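Local atomic coordinates of pyocin S5 (Pseudomonas aeruginosa PAO1, PDB entry 6THK), a protein that probably kills bacteria as a channel-forming bacteriocin of the colicin family, depolarising the cytoplasmic membrane once it has been imported. Residues 70-75 with 181-186; 81-86 with 99-104. The protein carries 1 engineered substitution. One frame throughout, in Å; residues are numbered along the deposited sequence.

Both contacts belong to the all-helical, N-terminal part of this very elongated protein, far from the chain's centre and away from its zinc sites. They share helix 42-87. Contact 1 (70-75 with 181-186) sets it against helix 157-212, more than a hundred residues on, whereas contact 2 (81-86 with 99-104) sets it against helix 95-121, which follows after a short connection. Contact 2 therefore falls inside the span of chain that contact 1 brackets. Their centres lie about 14 Å apart, and packing of Leu184 CD2 on Met102 O, 3.6 Å away, joins them directly. Together they bring three helices into one bundle, tying a local hairpin to a helix distant in sequence.

Contact 1 (70-75 with 181-186); sequences EINKKV and VKVLRQ
Val75 and Leu184 meet through one methyl each, CG1 of the valine lying 4.1 Å from CD2 of the leucine. Both side chains leave their helices toward the partner and meet at a slant. Val75 swings CG1 opposite its own backbone N (chi1 166°), and Leu184 offers a single branch to that methyl. The second touch pairs an amide with a hydrocarbon. With chi1 at -68° setting CG beside the backbone N, the amide of Asn72 still reaches Val183, although CB does not aim straight at helix 157-212; the two side chains lie nearly square to each other. Asn72 OD1 lies 3.8 Å from Val183 CB, and Val183 CG2 sits 3.8 Å from Asn72 ND2, touching both ends of the amide. Leu184 also packs against Val105, Leu106 and Met109 of helix 95-121, and Arg185 forms a salt bridge with Glu110. This is side-to-side helix packing in the N-terminal helical bundle, and residues 181-186 lie in a region predicted to form a coiled coil. Across the two segments the chemistry is van der Waals contact alone, burying a modest 144 Å², which implies a light association between helices 42-87 and 157-212 at this level.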
loop_
_atom_site.group_PDB
_atom_site.type_symbol
_atom_site.label_atom_id
_atom_site.label_comp_id
_atom_site.label_asym_id
_atom_site.label_seq_id
_atom_site.Cartn_x
_atom_site.Cartn_y
_atom_site.Cartn_z
ATOM N N GLU A 70 -39.105 -32.858 44.602
ATOM C CA GLU A 70 -38.470 -31.595 45.022
ATOM C C GLU A 70 -37.003 -31.344 44.583
ATOM O O GLU A 70 -36.465 -30.270 44.907
ATOM C CB GLU A 70 -38.503 -31.470 46.559
ATOM C CG GLU A 70 -39.846 -31.724 47.236
ATOM C CD GLU A 70 -39.821 -31.697 48.753
ATOM O OE1 GLU A 70 -38.735 -31.886 49.343
ATOM O OE2 GLU A 70 -40.895 -31.477 49.356
ATOM N N ILE A 71 -36.349 -32.335 43.927
ATOM C CA ILE A 71 -34.930 -32.241 43.532
ATOM C C ILE A 71 -34.628 -31.105 42.542
ATOM O O ILE A 71 -33.723 -30.323 42.832
ATOM C CB ILE A 71 -34.318 -33.562 43.011
ATOM C CG1 ILE A 71 -35.294 -34.280 42.068
ATOM C CG2 ILE A 71 -33.844 -34.425 44.172
ATOM C CD1 ILE A 71 -34.728 -35.051 41.051
ATOM N N ASN A 72 -35.366 -31.012 41.402
ATOM C CA ASN A 72 -35.150 -29.987 40.369
ATOM C C ASN A 72 -35.242 -28.580 40.954
ATOM O O ASN A 72 -34.358 -27.760 40.692
ATOM C CB ASN A 72 -36.096 -30.183 39.193
ATOM C CG ASN A 72 -35.814 -31.434 38.393
ATOM O OD1 ASN A 72 -34.692 -31.942 38.363
ATOM N ND2 ASN A 72 -36.822 -31.917 37.676
ATOM N N LYS A 73 -36.261 -28.339 41.817
ATOM C CA LYS A 73 -36.485 -27.085 42.536
ATOM C C LYS A 73 -35.311 -26.768 43.470
ATOM O O LYS A 73 -34.839 -25.634 43.458
ATOM C CB LYS A 73 -37.811 -27.133 43.312
ATOM N N LYS A 74 -34.814 -27.767 44.239
ATOM C CA LYS A 74 -33.683 -27.597 45.160
ATOM C C LYS A 74 -32.349 -27.363 44.418
ATOM O O LYS A 74 -31.502 -26.593 44.894
ATOM C CB LYS A 74 -33.576 -28.782 46.126
ATOM N N VAL A 75 -32.175 -28.022 43.247
ATOM C CA VAL A 75 -30.985 -27.898 42.394
ATOM C C VAL A 75 -30.950 -26.478 41.790
ATOM O O VAL A 75 -29.931 -25.791 41.896
ATOM C CB VAL A 75 -30.913 -29.025 41.319
ATOM C CG1 VAL A 75 -29.883 -28.715 40.235
ATOM C CG2 VAL A 75 -30.614 -30.377 41.957
ATOM N N VAL A 181 -29.726 -34.658 37.343
ATOM C CA VAL A 181 -28.540 -34.545 36.484
ATOM C C VAL A 181 -28.970 -34.301 35.018
ATOM O O VAL A 181 -28.404 -33.415 34.375
ATOM C CB VAL A 181 -27.599 -35.787 36.645
ATOM C CG1 VAL A 181 -26.577 -35.883 35.517
ATOM C CG2 VAL A 181 -26.894 -35.789 38.000
ATOM N N LYS A 182 -29.966 -35.075 34.501
ATOM C CA LYS A 182 -30.485 -34.954 33.130
ATOM C C LYS A 182 -31.017 -33.550 32.873
ATOM O O LYS A 182 -30.718 -32.966 31.830
ATOM C CB LYS A 182 -31.588 -35.989 32.860
ATOM C CG LYS A 182 -31.061 -37.386 32.558
ATOM C CD LYS A 182 -32.155 -38.452 32.673
ATOM C CE LYS A 182 -31.682 -39.815 32.222
ATOM N NZ LYS A 182 -30.677 -40.400 33.152
ATOM N N VAL A 183 -31.773 -32.998 33.839
ATOM C CA VAL A 183 -32.337 -31.653 33.777
ATOM C C VAL A 183 -31.224 -30.592 33.836
ATOM O O VAL A 183 -31.207 -29.730 32.963
ATOM C CB VAL A 183 -33.454 -31.431 34.832
ATOM C CG1 VAL A 183 -33.928 -29.977 34.854
ATOM C CG2 VAL A 183 -34.631 -32.371 34.582
ATOM N N LEU A 184 -30.287 -30.668 34.826
ATOM C CA LEU A 184 -29.178 -29.714 34.964
ATOM C C LEU A 184 -28.264 -29.708 33.738
ATOM O O LEU A 184 -27.965 -28.630 33.249
ATOM C CB LEU A 184 -28.375 -29.879 36.270
ATOM C CG LEU A 184 -27.257 -28.830 36.560
ATOM C CD1 LEU A 184 -27.789 -27.383 36.555
ATOM C CD2 LEU A 184 -26.573 -29.101 37.865
ATOM N N ARG A 185 -27.883 -30.893 33.213
ATOM C CA ARG A 185 -27.048 -31.064 32.015
ATOM C C ARG A 185 -27.716 -30.424 30.777
ATOM O O ARG A 185 -27.019 -29.836 29.952
ATOM C CB ARG A 185 -26.770 -32.557 31.774
ATOM C CG ARG A 185 -25.552 -32.871 30.913
ATOM C CD ARG A 185 -24.667 -33.934 31.551
ATOM N NE ARG A 185 -25.401 -35.162 31.863
ATOM C CZ ARG A 185 -24.845 -36.296 32.283
ATOM N NH1 ARG A 185 -23.528 -36.382 32.433
ATOM N NH2 ARG A 185 -25.598 -37.357 32.537
ATOM N N GLN A 186 -29.060 -30.499 30.680
ATOM C CA GLN A 186 -29.853 -29.911 29.596
ATOM C C GLN A 186 -29.901 -28.376 29.711
ATOM O O GLN A 186 -29.873 -27.688 28.689
ATOM C CB GLN A 186 -31.272 -30.492 29.604
ATOM C CG GLN A 186 -31.772 -30.938 28.237
ATOM C CD GLN A 186 -33.248 -31.273 28.248
ATOM O OE1 GLN A 186 -33.731 -32.096 29.046
ATOM N NE2 GLN A 186 -34.000 -30.655 27.336
#

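Contact 2 (81-86 with 99-104); sequences GLLKQI and VDVMSA
Val101 reaches from helix 95-121 toward three side chains of helix 42-87, and its two methyls divide them. From CB, which points at the partner helix, Val101 CG1 runs opposite the backbone N (chi1 170°) and settles against Leu82, 3.8 Å from Leu82 CB and 3.9 Å from Leu82 CD2. The other branch, CG2, stands beside the backbone N and serves two residues about one turn apart. Val101 CG2 approaches Ile86 CD1 to 3.5 Å, a snug methyl-to-methyl touch, and lies 3.9 Å from Leu83 CD2. Ile86 and Val101 pass alongside one another, pointing opposite ways, whereas the leucines meet the valine at an angle. Leu83 starts off to one side of the interface, yet its extended chain (chi2 165°) carries CD2 to the valine. On the same helix as Val101, Ser103 OG donates to Val99 O over 2.6 Å from above the carbonyl plane, while Ser103 N reaches the same oxygen from the other face. The segment axes approach to 10.1 Å and run at 136° to each other, so this is a splayed helical hairpin. Near its connection, Leu83 also touches Arg98 and Ile86 touches Glu97. Helix 157-212 adds a third element to the bundle, its Leu188 meeting Met102 and Ser103, and its Gln191 meeting Val99.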
loop_
_atom_site.group_PDB
_atom_site.type_symbol
_atom_site.label_atom_id
_atom_site.label_comp_id
_atom_site.label_asym_id
_atom_site.label_seq_id
_atom_site.Cartn_x
_atom_site.Cartn_y
_atom_site.Cartn_z
ATOM N N GLY A 81 -28.748 -19.316 44.263
ATOM C CA GLY A 81 -28.249 -18.859 45.555
ATOM C C GLY A 81 -26.756 -18.644 45.544
ATOM O O GLY A 81 -26.269 -17.703 46.166
ATOM N N LEU A 82 -26.029 -19.506 44.812
ATOM C CA LEU A 82 -24.573 -19.444 44.633
ATOM C C LEU A 82 -24.200 -18.311 43.663
ATOM O O LEU A 82 -23.207 -17.611 43.885
ATOM C CB LEU A 82 -24.072 -20.802 44.105
ATOM C CG LEU A 82 -22.641 -21.230 44.420
ATOM C CD1 LEU A 82 -22.271 -20.928 45.853
ATOM C CD2 LEU A 82 -22.451 -22.710 44.133
ATOM N N LEU A 83 -25.011 -18.120 42.600
ATOM C CA LEU A 83 -24.809 -17.050 41.621
ATOM C C LEU A 83 -24.989 -15.695 42.300
ATOM O O LEU A 83 -24.171 -14.799 42.093
ATOM C CB LEU A 83 -25.758 -17.200 40.424
ATOM C CG LEU A 83 -25.304 -18.171 39.329
ATOM C CD1 LEU A 83 -26.444 -18.521 38.412
ATOM C CD2 LEU A 83 -24.152 -17.609 38.520
ATOM N N LYS A 84 -26.004 -15.592 43.188
ATOM C CA LYS A 84 -26.305 -14.402 43.983
ATOM C C LYS A 84 -25.176 -14.093 44.958
ATOM O O LYS A 84 -24.994 -12.935 45.328
ATOM C CB LYS A 84 -27.621 -14.574 44.749
ATOM N N GLN A 85 -24.415 -15.119 45.370
ATOM C CA GLN A 85 -23.295 -14.917 46.278
ATOM C C GLN A 85 -22.121 -14.277 45.538
ATOM O O GLN A 85 -21.562 -13.292 46.028
ATOM C CB GLN A 85 -22.888 -16.226 46.965
ATOM C CG GLN A 85 -23.836 -16.693 48.088
ATOM C CD GLN A 85 -23.733 -15.905 49.375
ATOM O OE1 GLN A 85 -22.651 -15.660 49.912
ATOM N NE2 GLN A 85 -24.870 -15.496 49.897
ATOM N N ILE A 86 -21.798 -14.790 44.332
ATOM C CA ILE A 86 -20.719 -14.280 43.478
ATOM C C ILE A 86 -20.945 -12.813 43.069
ATOM O O ILE A 86 -20.033 -11.994 43.217
ATOM C CB ILE A 86 -20.504 -15.213 42.251
ATOM C CG1 ILE A 86 -20.000 -16.602 42.706
ATOM C CG2 ILE A 86 -19.555 -14.581 41.214
ATOM C CD1 ILE A 86 -20.074 -17.681 41.681
ATOM N N VAL A 99 -22.635 -20.738 33.650
ATOM C CA VAL A 99 -22.046 -21.982 33.144
ATOM C C VAL A 99 -21.097 -22.593 34.189
ATOM O O VAL A 99 -21.164 -23.793 34.442
ATOM C CB VAL A 99 -21.345 -21.731 31.773
ATOM C CG1 VAL A 99 -20.424 -22.883 31.376
ATOM C CG2 VAL A 99 -22.368 -21.470 30.676
ATOM N N ASP A 100 -20.244 -21.752 34.807
ATOM C CA ASP A 100 -19.255 -22.157 35.811
ATOM C C ASP A 100 -19.878 -22.740 37.088
ATOM O O ASP A 100 -19.410 -23.776 37.565
ATOM C CB ASP A 100 -18.291 -20.992 36.133
ATOM C CG ASP A 100 -17.257 -20.652 35.053
ATOM O OD1 ASP A 100 -17.163 -21.403 34.055
ATOM O OD2 ASP A 100 -16.527 -19.642 35.220
ATOM N N VAL A 101 -20.929 -22.088 37.625
ATOM C CA VAL A 101 -21.644 -22.535 38.821
ATOM C C VAL A 101 -22.411 -23.834 38.510
ATOM O O VAL A 101 -22.234 -24.822 39.216
ATOM C CB VAL A 101 -22.552 -21.414 39.413
ATOM C CG1 VAL A 101 -23.485 -21.950 40.496
ATOM C CG2 VAL A 101 -21.713 -20.261 39.957
ATOM N N MET A 102 -23.213 -23.842 37.434
ATOM C CA MET A 102 -23.977 -25.006 36.984
ATOM C C MET A 102 -23.079 -26.213 36.756
ATOM O O MET A 102 -23.484 -27.320 37.097
ATOM C CB MET A 102 -24.746 -24.701 35.698
ATOM C CG MET A 102 -26.002 -23.900 35.901
ATOM S SD MET A 102 -26.736 -23.531 34.295
ATOM C CE MET A 102 -28.201 -22.695 34.797
ATOM N N SER A 103 -21.863 -26.014 36.197
ATOM C CA SER A 103 -20.922 -27.110 35.960
ATOM C C SER A 103 -20.418 -27.678 37.294
ATOM O O SER A 103 -20.373 -28.899 37.447
ATOM C CB SER A 103 -19.750 -26.649 35.095
ATOM O OG SER A 103 -20.176 -26.162 33.832
ATOM N N ALA A 104 -20.074 -26.789 38.263
ATOM C CA ALA A 104 -19.572 -27.125 39.596
ATOM C C ALA A 104 -20.582 -27.968 40.377
ATOM O O ALA A 104 -20.200 -28.964 41.006
ATOM C CB ALA A 104 -19.263 -25.856 40.367
#